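Local coordinates for protein 2-dehydropantoate 2-reductase (Enterococcus faecium, PDB 3WFI) that acts as an NADH-dependent D-mandelate dehydrogenase of the ketopantoate reductase family, interconverting 2-keto acids and D-2-hydroxy acids, at residues S13-M18 and I75-A80; G43-F48 and E52-L57; I184-C189 and V238-A243; A230-E235 and S282-K287. All blocks are in the same frame, centred on the assembly; numbering follows the deposited sequence.

Interaction 1. Residues S13-M18 and I75-A80; sequences SRFGLM and ILFTKA
F15 and F77 both hold CG beside the backbone N and anti to the carbonyl carbon, with chi1 of -86° and -64°, and these settings aim the two rings at one another. The result is a T-shaped (edge-to-face) pair in which F77 gives the edge and F15 the face. Three measurements support this reading: the planes stand 65° apart, the ring centroids are separated by 5.0 Å, and F77 CZ sits over one face of F15, displaced toward the rim. The displacement favours the root of the F15 ring, because F77 CZ is 3.6 Å from F15 CG but 4.2 Å from F15 CE2. With the side chains crossing at about a right angle, F77 touches mainly through CZ, its neighbour CE2 coming no closer than 4.2 Å to F15 CB. I75 adds a looser apolar contact, its CD1 lying 4.3 Å from F15 CD2. No hydrogen bond joins the two segments, and the nearest CA atoms, those of F15 and I75, are 8.8 Å apart, so side chains alone bridge the gap. F77 also touches M11, an NAD(+)-binding residue. In the Rossmann fold, this contact seats helix 10-21 on the parallel strands of the sheet, at the end of strand 71-76, where I75 also meets L19 of that helix and I3 and I5 of the adjoining strand 2-6.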
loop_
_atom_site.group_PDB
_atom_site.type_symbol
_atom_site.label_atom_id
_atom_site.label_comp_id
_atom_site.label_asym_id
_atom_site.label_seq_id
_atom_site.Cartn_x
_atom_site.Cartn_y
_atom_site.Cartn_z
ATOM N N SER B 13 33.982 8.997 -17.779
ATOM C CA SER B 13 35.057 9.124 -18.758
ATOM C C SER B 13 35.243 10.576 -19.202
ATOM O O SER B 13 36.367 11.015 -19.393
ATOM C CB SER B 13 34.807 8.217 -19.962
ATOM O OG SER B 13 34.932 6.844 -19.604
ATOM N N ARG B 14 34.156 11.322 -19.366
ATOM C CA ARG B 14 34.273 12.741 -19.693
ATOM C C ARG B 14 35.035 13.455 -18.582
ATOM O O ARG B 14 36.031 14.134 -18.844
ATOM C CB ARG B 14 32.908 13.415 -19.850
ATOM C CG ARG B 14 33.033 14.928 -20.011
ATOM C CD ARG B 14 31.701 15.651 -20.096
ATOM N NE ARG B 14 31.082 15.633 -21.427
ATOM C CZ ARG B 14 31.461 16.362 -22.486
ATOM N NH1 ARG B 14 32.515 17.166 -22.435
ATOM N NH2 ARG B 14 30.784 16.261 -23.633
ATOM N N PHE B 15 34.555 13.292 -17.347
ATOM C CA PHE B 15 35.159 13.953 -16.188
ATOM C C PHE B 15 36.626 13.552 -16.035
ATOM O O PHE B 15 37.488 14.408 -15.872
ATOM C CB PHE B 15 34.386 13.643 -14.901
ATOM C CG PHE B 15 33.217 14.561 -14.648
ATOM C CD1 PHE B 15 32.154 14.615 -15.543
ATOM C CD2 PHE B 15 33.157 15.342 -13.500
ATOM C CE1 PHE B 15 31.080 15.443 -15.324
ATOM C CE2 PHE B 15 32.077 16.181 -13.269
ATOM C CZ PHE B 15 31.033 16.224 -14.187
ATOM N N GLY B 16 36.904 12.258 -16.133
ATOM C CA GLY B 16 38.262 11.739 -16.050
ATOM C C GLY B 16 39.191 12.331 -17.095
ATOM O O GLY B 16 40.310 12.762 -16.782
ATOM N N LEU B 17 38.727 12.357 -18.339
ATOM C CA LEU B 17 39.507 12.935 -19.425
ATOM C C LEU B 17 39.775 14.425 -19.221
ATOM O O LEU B 17 40.925 14.886 -19.330
ATOM C CB LEU B 17 38.790 12.733 -20.751
ATOM C CG LEU B 17 39.604 13.186 -21.958
ATOM C CD1 LEU B 17 40.884 12.368 -22.090
ATOM C CD2 LEU B 17 38.754 13.076 -23.217
ATOM N N MET B 18 38.721 15.179 -18.921
ATOM C CA MET B 18 38.857 16.618 -18.780
ATOM C C MET B 18 39.765 16.961 -17.588
ATOM O O MET B 18 40.652 17.808 -17.704
ATOM C CB MET B 18 37.497 17.282 -18.668
ATOM C CG MET B 18 36.719 17.206 -19.969
ATOM S SD MET B 18 35.043 17.813 -19.846
ATOM C CE MET B 18 35.293 19.583 -19.829
ATOM N N ILE B 75 34.869 11.067 -7.207
ATOM C CA ILE B 75 33.644 11.495 -7.892
ATOM C C ILE B 75 32.856 10.248 -8.280
ATOM O O ILE B 75 33.348 9.386 -9.009
ATOM C CB ILE B 75 33.934 12.353 -9.142
ATOM C CG1 ILE B 75 34.967 13.431 -8.816
ATOM C CG2 ILE B 75 32.647 12.988 -9.665
ATOM C CD1 ILE B 75 35.328 14.323 -9.988
ATOM N N LEU B 76 31.625 10.155 -7.767
ATOM C CA LEU B 76 30.808 8.957 -7.893
ATOM C C LEU B 76 29.871 9.052 -9.088
ATOM O O LEU B 76 29.075 9.993 -9.173
ATOM C CB LEU B 76 29.956 8.766 -6.628
ATOM C CG LEU B 76 30.688 8.471 -5.310
ATOM C CD1 LEU B 76 29.717 8.631 -4.152
ATOM C CD2 LEU B 76 31.278 7.079 -5.306
ATOM N N PHE B 77 29.973 8.067 -9.979
ATOM C CA PHE B 77 29.058 7.894 -11.113
ATOM C C PHE B 77 28.532 6.454 -11.101
ATOM O O PHE B 77 28.648 5.742 -12.098
ATOM C CB PHE B 77 29.779 8.119 -12.449
ATOM C CG PHE B 77 30.281 9.516 -12.643
ATOM C CD1 PHE B 77 29.431 10.500 -13.111
ATOM C CD2 PHE B 77 31.589 9.854 -12.328
ATOM C CE1 PHE B 77 29.875 11.801 -13.271
ATOM C CE2 PHE B 77 32.043 11.158 -12.493
ATOM C CZ PHE B 77 31.181 12.126 -12.967
ATOM N N THR B 78 28.013 6.014 -9.966
ATOM C CA THR B 78 27.531 4.644 -9.807
ATOM C C THR B 78 26.050 4.681 -9.444
ATOM O O THR B 78 25.659 5.433 -8.556
ATOM C CB THR B 78 28.287 3.917 -8.673
ATOM O OG1 THR B 78 29.664 3.763 -9.023
ATOM C CG2 THR B 78 27.712 2.544 -8.426
ATOM N N LYS B 79 25.242 3.846 -10.087
ATOM C CA LYS B 79 23.821 3.746 -9.730
ATOM C C LYS B 79 23.624 3.381 -8.259
ATOM O O LYS B 79 24.466 2.716 -7.650
ATOM C CB LYS B 79 23.106 2.721 -10.619
ATOM C CG LYS B 79 22.987 3.168 -12.064
ATOM C CD LYS B 79 22.576 2.019 -12.991
ATOM C CE LYS B 79 21.558 2.481 -14.016
ATOM N NZ LYS B 79 20.957 1.368 -14.800
ATOM N N ALA B 80 22.500 3.826 -7.701
ATOM C CA ALA B 80 22.164 3.594 -6.290
ATOM C C ALA B 80 22.392 2.140 -5.876
ATOM O O ALA B 80 23.033 1.874 -4.859
ATOM C CB ALA B 80 20.718 3.992 -6.017
#

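Interaction 2. Residues G43-F48 and E52-L57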
loop_
_atom_site.group_PDB
_atom_site.type_symbol
_atom_site.label_atom_id
_atom_site.label_comp_id
_atom_site.label_asym_id
_atom_site.label_seq_id
_atom_site.Cartn_x
_atom_site.Cartn_y
_atom_site.Cartn_z
ATOM N N GLY B 43 44.449 2.886 -23.847
ATOM C CA GLY B 43 44.055 4.171 -23.286
ATOM C C GLY B 43 42.585 4.433 -23.535
ATOM O O GLY B 43 41.917 3.659 -24.221
ATOM N N LEU B 44 42.075 5.522 -22.972
ATOM C CA LEU B 44 40.717 5.958 -23.263
ATOM C C LEU B 44 40.705 6.731 -24.577
ATOM O O LEU B 44 41.408 7.734 -24.708
ATOM C CB LEU B 44 40.186 6.846 -22.146
ATOM C CG LEU B 44 38.820 7.490 -22.383
ATOM C CD1 LEU B 44 37.758 6.422 -22.590
ATOM C CD2 LEU B 44 38.466 8.393 -21.214
ATOM N N GLN B 45 39.895 6.270 -25.530
ATOM C CA GLN B 45 39.772 6.925 -26.832
ATOM C C GLN B 45 38.504 7.763 -26.859
ATOM O O GLN B 45 37.421 7.279 -26.519
ATOM C CB GLN B 45 39.715 5.886 -27.959
ATOM C CG GLN B 45 40.967 5.035 -28.091
ATOM C CD GLN B 45 42.177 5.794 -28.595
ATOM O OE1 GLN B 45 42.076 6.654 -29.470
ATOM N NE2 GLN B 45 43.345 5.453 -28.063
ATOM N N ALA B 46 38.633 9.015 -27.280
ATOM C CA ALA B 46 37.501 9.926 -27.287
ATOM C C ALA B 46 37.422 10.717 -28.578
ATOM O O ALA B 46 38.439 11.114 -29.142
ATOM C CB ALA B 46 37.574 10.868 -26.099
ATOM N N ASN B 47 36.198 10.918 -29.048
ATOM C CA ASN B 47 35.908 11.962 -30.003
ATOM C C ASN B 47 35.445 13.171 -29.213
ATOM O O ASN B 47 34.308 13.213 -28.726
ATOM C CB ASN B 47 34.809 11.563 -30.974
ATOM C CG ASN B 47 34.325 12.759 -31.775
ATOM O OD1 ASN B 47 35.120 13.433 -32.418
ATOM N ND2 ASN B 47 33.041 13.077 -31.675
ATOM N N PHE B 48 36.314 14.164 -29.092
ATOM C CA PHE B 48 36.032 15.253 -28.173
ATOM C C PHE B 48 35.166 16.341 -28.834
ATOM O O PHE B 48 33.960 16.305 -28.682
ATOM C CB PHE B 48 37.311 15.752 -27.491
ATOM C CG PHE B 48 37.064 16.355 -26.134
ATOM C CD1 PHE B 48 37.761 15.926 -25.009
ATOM C CD2 PHE B 48 36.102 17.341 -25.979
ATOM C CE1 PHE B 48 37.518 16.505 -23.772
ATOM C CE2 PHE B 48 35.853 17.912 -24.744
ATOM C CZ PHE B 48 36.559 17.496 -23.640
ATOM N N GLU B 52 39.832 13.200 -32.499
ATOM C CA GLU B 52 40.170 11.891 -31.961
ATOM C C GLU B 52 41.340 12.065 -31.001
ATOM O O GLU B 52 42.474 12.287 -31.432
ATOM C CB GLU B 52 40.529 10.904 -33.081
ATOM C CG GLU B 52 39.405 10.590 -34.061
ATOM C CD GLU B 52 39.824 9.620 -35.156
ATOM O OE1 GLU B 52 40.954 9.083 -35.098
ATOM O OE2 GLU B 52 39.010 9.389 -36.076
ATOM N N VAL B 53 41.057 11.981 -29.699
ATOM C CA VAL B 53 42.074 12.163 -28.661
ATOM C C VAL B 53 42.218 10.878 -27.866
ATOM O O VAL B 53 41.323 10.029 -27.858
ATOM C CB VAL B 53 41.778 13.337 -27.691
ATOM C CG1 VAL B 53 41.944 14.672 -28.402
ATOM C CG2 VAL B 53 40.396 13.220 -27.062
ATOM N N GLU B 54 43.364 10.732 -27.215
ATOM C CA GLU B 54 43.564 9.616 -26.298
ATOM C C GLU B 54 44.334 10.027 -25.062
ATOM O O GLU B 54 45.090 11.005 -25.054
ATOM C CB GLU B 54 44.252 8.429 -26.975
ATOM C CG GLU B 54 45.766 8.482 -26.938
ATOM C CD GLU B 54 46.441 7.343 -27.689
ATOM O OE1 GLU B 54 45.782 6.649 -28.496
ATOM O OE2 GLU B 54 47.652 7.155 -27.476
ATOM N N ALA B 55 44.151 9.232 -24.022
ATOM C CA ALA B 55 44.792 9.477 -22.753
ATOM C C ALA B 55 45.019 8.133 -22.079
ATOM O O ALA B 55 44.100 7.316 -21.996
ATOM C CB ALA B 55 43.911 10.380 -21.907
ATOM N N LYS B 56 46.249 7.887 -21.639
ATOM C CA LYS B 56 46.565 6.637 -20.964
ATOM C C LYS B 56 46.216 6.794 -19.476
ATOM O O LYS B 56 47.083 6.954 -18.617
ATOM C CB LYS B 56 48.012 6.211 -21.219
ATOM C CG LYS B 56 48.301 6.044 -22.707
ATOM C CD LYS B 56 47.760 4.720 -23.221
ATOM C CE LYS B 56 47.466 4.772 -24.715
ATOM N NZ LYS B 56 48.693 4.655 -25.552
ATOM N N LEU B 57 44.917 6.773 -19.205
ATOM C CA LEU B 57 44.401 6.983 -17.860
ATOM C C LEU B 57 44.595 5.706 -17.080
ATOM O O LEU B 57 44.257 4.629 -17.570
ATOM C CB LEU B 57 42.917 7.349 -17.887
ATOM C CG LEU B 57 42.482 8.800 -18.093
ATOM C CD1 LEU B 57 43.628 9.767 -18.333
ATOM C CD2 LEU B 57 41.434 8.931 -19.177
#
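A beta hairpin pairs L44, Q45 and A46 of strand 44-47 with A55, E54 and V53 of strand 52-55, the chain directions being 155° apart. Its register rests on two hydrogen-bonded pairs. L44 N gives to A55 O at 2.9 Å and A55 N returns a longer bond to L44 O at 3.2 Å, while A46 N to V53 O and V53 N to A46 O measure 2.9 and 2.8 Å. L44, A46, V53 and A55 share a face of the sheet, where A46 CB meets V53 CG2 and L44 CD2 lies 3.6 Å from L57 CD2. On that side F48 and A55 pack on L17 of helix 10-21. Strand 138-140 continues the sheet beyond strand 44-47, Q45 bonding V139 of it and G137 just before it, leaving strand 52-55 outermost within the chain. The opposite face carries Q45 and E54, a non-hydrogen-bonded backbone pair whose side chains run alongside each other. Q45 bends at chi2 (-69°), bringing its amide back toward the strand start, where NE2 also bonds H42 O. Q45 NE2 reaches E54 OE1 at 2.7 Å, with the oxygen in the amide plane but the nitrogen above the carboxylate plane, the two planes being 83° apart.

Interaction 3. Residues I184-C189 and V238-A243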
loop_
_atom_site.group_PDB
_atom_site.type_symbol
_atom_site.label_atom_id
_atom_site.label_comp_id
_atom_site.label_asym_id
_atom_site.label_seq_id
_atom_site.Cartn_x
_atom_site.Cartn_y
_atom_site.Cartn_z
ATOM N N ILE B 184 17.055 18.139 -4.785
ATOM C CA ILE B 184 17.173 16.685 -4.770
ATOM C C ILE B 184 16.007 16.065 -3.948
ATOM O O ILE B 184 15.442 15.032 -4.329
ATOM C CB ILE B 184 18.541 16.206 -4.179
ATOM C CG1 ILE B 184 19.776 16.614 -4.995
ATOM C CG2 ILE B 184 18.557 14.692 -3.946
ATOM C CD1 ILE B 184 19.590 17.347 -6.299
ATOM N N TYR B 185 15.658 16.681 -2.818
ATOM C CA TYR B 185 14.497 16.214 -2.032
ATOM C C TYR B 185 13.201 16.398 -2.804
ATOM O O TYR B 185 12.375 15.504 -2.827
ATOM C CB TYR B 185 14.420 16.892 -0.664
ATOM C CG TYR B 185 14.896 16.025 0.500
ATOM C CD1 TYR B 185 16.103 16.280 1.142
ATOM C CD2 TYR B 185 14.101 14.972 0.990
ATOM C CE1 TYR B 185 16.517 15.489 2.223
ATOM C CE2 TYR B 185 14.503 14.180 2.063
ATOM C CZ TYR B 185 15.698 14.436 2.683
ATOM O OH TYR B 185 16.038 13.614 3.741
ATOM N N ARG B 186 13.056 17.535 -3.480
ATOM C CA ARG B 186 11.856 17.814 -4.279
ATOM C C ARG B 186 11.693 16.806 -5.409
ATOM O O ARG B 186 10.605 16.271 -5.634
ATOM C CB ARG B 186 11.938 19.237 -4.852
ATOM C CG ARG B 186 10.774 19.665 -5.739
ATOM C CD ARG B 186 10.807 21.185 -5.856
ATOM N NE ARG B 186 9.842 21.764 -6.784
ATOM C CZ ARG B 186 10.007 21.854 -8.100
ATOM N NH1 ARG B 186 11.076 21.326 -8.695
ATOM N NH2 ARG B 186 9.072 22.454 -8.834
ATOM N N LYS B 187 12.778 16.539 -6.129
ATOM C CA LYS B 187 12.758 15.498 -7.142
ATOM C C LYS B 187 12.430 14.113 -6.539
ATOM O O LYS B 187 11.719 13.317 -7.146
ATOM C CB LYS B 187 14.096 15.462 -7.885
ATOM C CG LYS B 187 14.254 14.317 -8.881
ATOM C CD LYS B 187 13.140 14.307 -9.919
ATOM C CE LYS B 187 13.378 13.242 -10.987
ATOM N NZ LYS B 187 12.096 12.818 -11.629
ATOM N N ALA B 188 12.988 13.800 -5.376
ATOM C CA ALA B 188 12.749 12.476 -4.772
ATOM C C ALA B 188 11.289 12.286 -4.384
ATOM O O ALA B 188 10.783 11.151 -4.412
ATOM C CB ALA B 188 13.660 12.247 -3.569
ATOM N N CYS B 189 10.616 13.389 -4.032
ATOM C CA CYS B 189 9.181 13.347 -3.758
ATOM C C CYS B 189 8.408 12.895 -5.012
ATOM O O CYS B 189 7.521 12.046 -4.933
ATOM C CB CYS B 189 8.670 14.710 -3.254
ATOM S SG CYS B 189 9.185 15.127 -1.561
ATOM N N VAL B 238 5.801 22.267 1.164
ATOM C CA VAL B 238 5.002 21.069 0.905
ATOM C C VAL B 238 3.912 21.274 -0.154
ATOM O O VAL B 238 3.814 20.482 -1.097
ATOM C CB VAL B 238 4.458 20.446 2.210
ATOM C CG1 VAL B 238 3.425 19.362 1.909
ATOM C CG2 VAL B 238 5.617 19.882 3.020
ATOM N N PRO B 239 3.121 22.355 -0.047
ATOM C CA PRO B 239 2.129 22.567 -1.107
ATOM C C PRO B 239 2.743 22.635 -2.512
ATOM O O PRO B 239 2.213 22.015 -3.449
ATOM C CB PRO B 239 1.469 23.900 -0.715
ATOM C CG PRO B 239 1.675 24.018 0.750
ATOM C CD PRO B 239 2.990 23.346 1.041
ATOM N N GLU B 240 3.854 23.356 -2.661
ATOM C CA GLU B 240 4.504 23.447 -3.972
ATOM C C GLU B 240 4.987 22.083 -4.421
ATOM O O GLU B 240 4.748 21.682 -5.565
ATOM C CB GLU B 240 5.659 24.442 -3.962
ATOM C CG GLU B 240 6.164 24.823 -5.348
ATOM C CD GLU B 240 7.006 23.744 -6.041
ATOM O OE1 GLU B 240 7.813 23.042 -5.375
ATOM O OE2 GLU B 240 6.868 23.597 -7.274
ATOM N N VAL B 241 5.639 21.356 -3.522
ATOM C CA VAL B 241 6.156 20.039 -3.885
ATOM C C VAL B 241 5.033 19.092 -4.303
ATOM O O VAL B 241 5.163 18.377 -5.300
ATOM C CB VAL B 241 7.048 19.442 -2.784
ATOM C CG1 VAL B 241 7.411 17.995 -3.098
ATOM C CG2 VAL B 241 8.305 20.285 -2.636
ATOM N N ILE B 242 3.923 19.113 -3.565
ATOM C CA ILE B 242 2.744 18.341 -3.926
ATOM C C ILE B 242 2.260 18.728 -5.331
ATOM O O ILE B 242 2.016 17.858 -6.174
ATOM C CB ILE B 242 1.603 18.519 -2.897
ATOM C CG1 ILE B 242 1.980 17.842 -1.579
ATOM C CG2 ILE B 242 0.306 17.917 -3.422
ATOM C CD1 ILE B 242 1.156 18.274 -0.378
ATOM N N ALA B 243 2.122 20.025 -5.583
ATOM C CA ALA B 243 1.696 20.502 -6.918
ATOM C C ALA B 243 2.668 20.029 -8.001
ATOM O O ALA B 243 2.256 19.621 -9.094
ATOM C CB ALA B 243 1.575 22.019 -6.936
#
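E240 and V241, in the first turn of helix 238-246, meet R186 and C189 of helix 180-191; the segment axes come within 9.8 Å and are inclined at 48°. E240 comes first along the second segment. Its backbone N is bonded to D237 OD1 at the helix start, and its side chain leaves with CG anti to the backbone N and then bends at chi2 (-75°), turning the carboxylate toward the other helix. There R186 grips it side-on: R186 NE bonds E240 OE1 at 2.8 Å and R186 NH2 bonds E240 OE2 at 2.9 Å, each nitrogen arriving on the syn side of its oxygen. Both oxygens lie close to the guanidinium plane, and the two flat groups are only 24° apart, so this bidentate salt bridge resists rotation of either group. R186 reaches across with a chain extended from CG to NE. V241 follows, its two methyls split between two partners on the buried side of the ion pair. V241 CG2 lies against the aliphatic stem of R186, 4.0 Å from R186 CG, and V241 CG1 packs 3.5 Å from C189 CB and 3.7 Å from C189 SG. One turn on, C245 continues the packing against C189. Such an interhelical seam, apolar within and ionic at its margin, belongs to the all-helical C-terminal domain of the ketopantoate reductase family.

Interaction 4. Residues A230-E235 and S282-K287; sequences AVEKIE and SRKGKK
A Schellman motif ends helix 214-231, and E232, the first residue past that end, forms a salt bridge with K284 of helix 278-288. The motif is marked by the positive phi of K233 (66°), by the bond from I234 N back to A229 O, and by K233 N to A230 O at 3.0 Å. E232 projects toward the neighbouring helix with its chain extended beyond CG, whereas K284 runs straight to CE and then turns at chi4 (-64°), which swings its ammonium back to the carboxylate. The side chains cross at about a right angle. K284 NZ lies 2.8 Å from E232 OE2 and meets the syn lone pair of that oxygen; E232 OE1 is farther, at 3.7 Å. Methylenes of K284 also line the carboxylate, CD being 3.4 Å from E232 OE2. Both groups have further partners: E232 OE1 bonds Y185 OH and OE2 bonds Y288 OH, while K284 NZ is also paired with E110 and D111 of helix 109-113. K284 is buried, and three carboxylates around one ammonium would be expected to favour its protonated form. This is a charge network at a helix terminus, joining C-terminal helices to helix 109-113 of the Rossmann part.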
loop_
_atom_site.group_PDB
_atom_site.type_symbol
_atom_site.label_atom_id
_atom_site.label_comp_id
_atom_site.label_asym_id
_atom_site.label_seq_id
_atom_site.Cartn_x
_atom_site.Cartn_y
_atom_site.Cartn_z
ATOM N N ALA B 230 13.161 17.972 7.162
ATOM C CA ALA B 230 13.248 18.995 8.205
ATOM C C ALA B 230 14.287 18.649 9.289
ATOM O O ALA B 230 14.985 19.526 9.788
ATOM C CB ALA B 230 11.883 19.238 8.832
ATOM N N VAL B 231 14.394 17.374 9.638
ATOM C CA VAL B 231 15.426 16.913 10.572
ATOM C C VAL B 231 16.810 17.218 10.004
ATOM O O VAL B 231 17.728 17.579 10.737
ATOM C CB VAL B 231 15.302 15.403 10.869
ATOM C CG1 VAL B 231 16.440 14.931 11.779
ATOM C CG2 VAL B 231 13.955 15.083 11.506
ATOM N N GLU B 232 16.956 17.107 8.695
ATOM C CA GLU B 232 18.225 17.417 8.029
ATOM C C GLU B 232 18.322 18.903 7.594
ATOM O O GLU B 232 19.102 19.241 6.714
ATOM C CB GLU B 232 18.417 16.469 6.846
ATOM C CG GLU B 232 18.395 15.011 7.295
ATOM C CD GLU B 232 18.366 14.003 6.179
ATOM O OE1 GLU B 232 18.082 14.374 5.017
ATOM O OE2 GLU B 232 18.615 12.812 6.481
ATOM N N LYS B 233 17.536 19.767 8.241
ATOM C CA LYS B 233 17.598 21.219 8.065
ATOM C C LYS B 233 17.188 21.658 6.675
ATOM O O LYS B 233 17.633 22.701 6.201
ATOM C CB LYS B 233 19.000 21.770 8.383
ATOM C CG LYS B 233 19.617 21.245 9.671
ATOM C CD LYS B 233 18.742 21.546 10.872
ATOM C CE LYS B 233 19.386 21.067 12.175
ATOM N NZ LYS B 233 18.345 20.907 13.224
ATOM N N ILE B 234 16.328 20.873 6.034
ATOM C CA ILE B 234 15.793 21.225 4.736
ATOM C C ILE B 234 14.281 21.391 4.880
ATOM O O ILE B 234 13.577 20.441 5.213
ATOM C CB ILE B 234 16.075 20.122 3.701
ATOM C CG1 ILE B 234 17.600 19.967 3.458
ATOM C CG2 ILE B 234 15.310 20.438 2.414
ATOM C CD1 ILE B 234 18.193 20.973 2.486
ATOM N N GLU B 235 13.785 22.591 4.624
ATOM C CA GLU B 235 12.387 22.904 4.850
ATOM C C GLU B 235 11.641 22.994 3.529
ATOM O O GLU B 235 11.627 24.029 2.876
ATOM C CB GLU B 235 12.301 24.182 5.679
ATOM C CG GLU B 235 10.904 24.498 6.162
ATOM C CD GLU B 235 10.831 25.768 7.011
ATOM O OE1 GLU B 235 11.886 26.392 7.279
ATOM O OE2 GLU B 235 9.712 26.129 7.429
ATOM N N SER B 282 12.192 5.688 4.676
ATOM C CA SER B 282 11.891 4.766 5.784
ATOM C C SER B 282 13.088 4.608 6.721
ATOM O O SER B 282 12.939 4.674 7.926
ATOM C CB SER B 282 11.469 3.398 5.263
ATOM O OG SER B 282 10.241 3.491 4.544
ATOM N N ARG B 283 14.274 4.419 6.144
ATOM C CA ARG B 283 15.498 4.271 6.942
ATOM C C ARG B 283 15.823 5.504 7.792
ATOM O O ARG B 283 16.099 5.380 8.991
ATOM C CB ARG B 283 16.677 3.879 6.045
ATOM C CG ARG B 283 16.635 2.408 5.665
ATOM C CD ARG B 283 17.920 1.943 4.986
ATOM N NE ARG B 283 18.249 2.671 3.761
ATOM C CZ ARG B 283 17.643 2.514 2.588
ATOM N NH1 ARG B 283 16.623 1.662 2.442
ATOM N NH2 ARG B 283 18.064 3.222 1.546
ATOM N N LYS B 284 15.769 6.681 7.187
ATOM C CA LYS B 284 15.951 7.942 7.917
ATOM C C LYS B 284 14.881 8.129 8.995
ATOM O O LYS B 284 15.174 8.583 10.115
ATOM C CB LYS B 284 15.902 9.138 6.956
ATOM C CG LYS B 284 17.112 9.305 6.046
ATOM C CD LYS B 284 16.836 10.369 4.989
ATOM C CE LYS B 284 17.942 10.474 3.940
ATOM N NZ LYS B 284 19.214 10.916 4.557
ATOM N N GLY B 285 13.641 7.779 8.668
ATOM C CA GLY B 285 12.540 7.826 9.655
ATOM C C GLY B 285 12.823 7.021 10.913
ATOM O O GLY B 285 12.601 7.496 12.033
ATOM N N LYS B 286 13.323 5.801 10.729
ATOM C CA LYS B 286 13.690 4.943 11.859
ATOM C C LYS B 286 14.791 5.572 12.705
ATOM O O LYS B 286 14.732 5.552 13.931
ATOM C CB LYS B 286 14.155 3.572 11.373
ATOM C CG LYS B 286 13.042 2.628 10.956
ATOM C CD LYS B 286 13.660 1.344 10.407
ATOM C CE LYS B 286 14.163 0.448 11.525
ATOM N NZ LYS B 286 15.229 -0.501 11.087
ATOM N N LYS B 287 15.786 6.139 12.033
ATOM C CA LYS B 287 16.915 6.783 12.702
ATOM C C LYS B 287 16.481 8.037 13.459
ATOM O O LYS B 287 16.962 8.295 14.547
ATOM C CB LYS B 287 17.976 7.148 11.660
ATOM C CG LYS B 287 19.264 7.708 12.232
ATOM C CD LYS B 287 20.207 8.074 11.100
ATOM C CE LYS B 287 21.519 8.641 11.628
ATOM N NZ LYS B 287 22.471 8.840 10.509
#

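From the N terminus, interaction 1 opens first, at 13-18, but the short hairpin of interaction 2 closes inside it before 75-80 returns to helix 10-21. The two touch directly: L17 CD2 is 3.5 Å from F48 CD1, so helix 10-21 is packed against the sheet at one flank and the hairpin at another. Interaction 3 closes a largely helical loop at 238-243, and interaction 4, opened inside it at 230-235, closes at 282-287, so the two cross. Their centres are 15 Å apart, and Y185 links them. The Rossmann pair and the helical pair lie on opposite sides of the chain's centre, their closest approach being about 8 Å, between the nearest atoms of interactions 1 and 4.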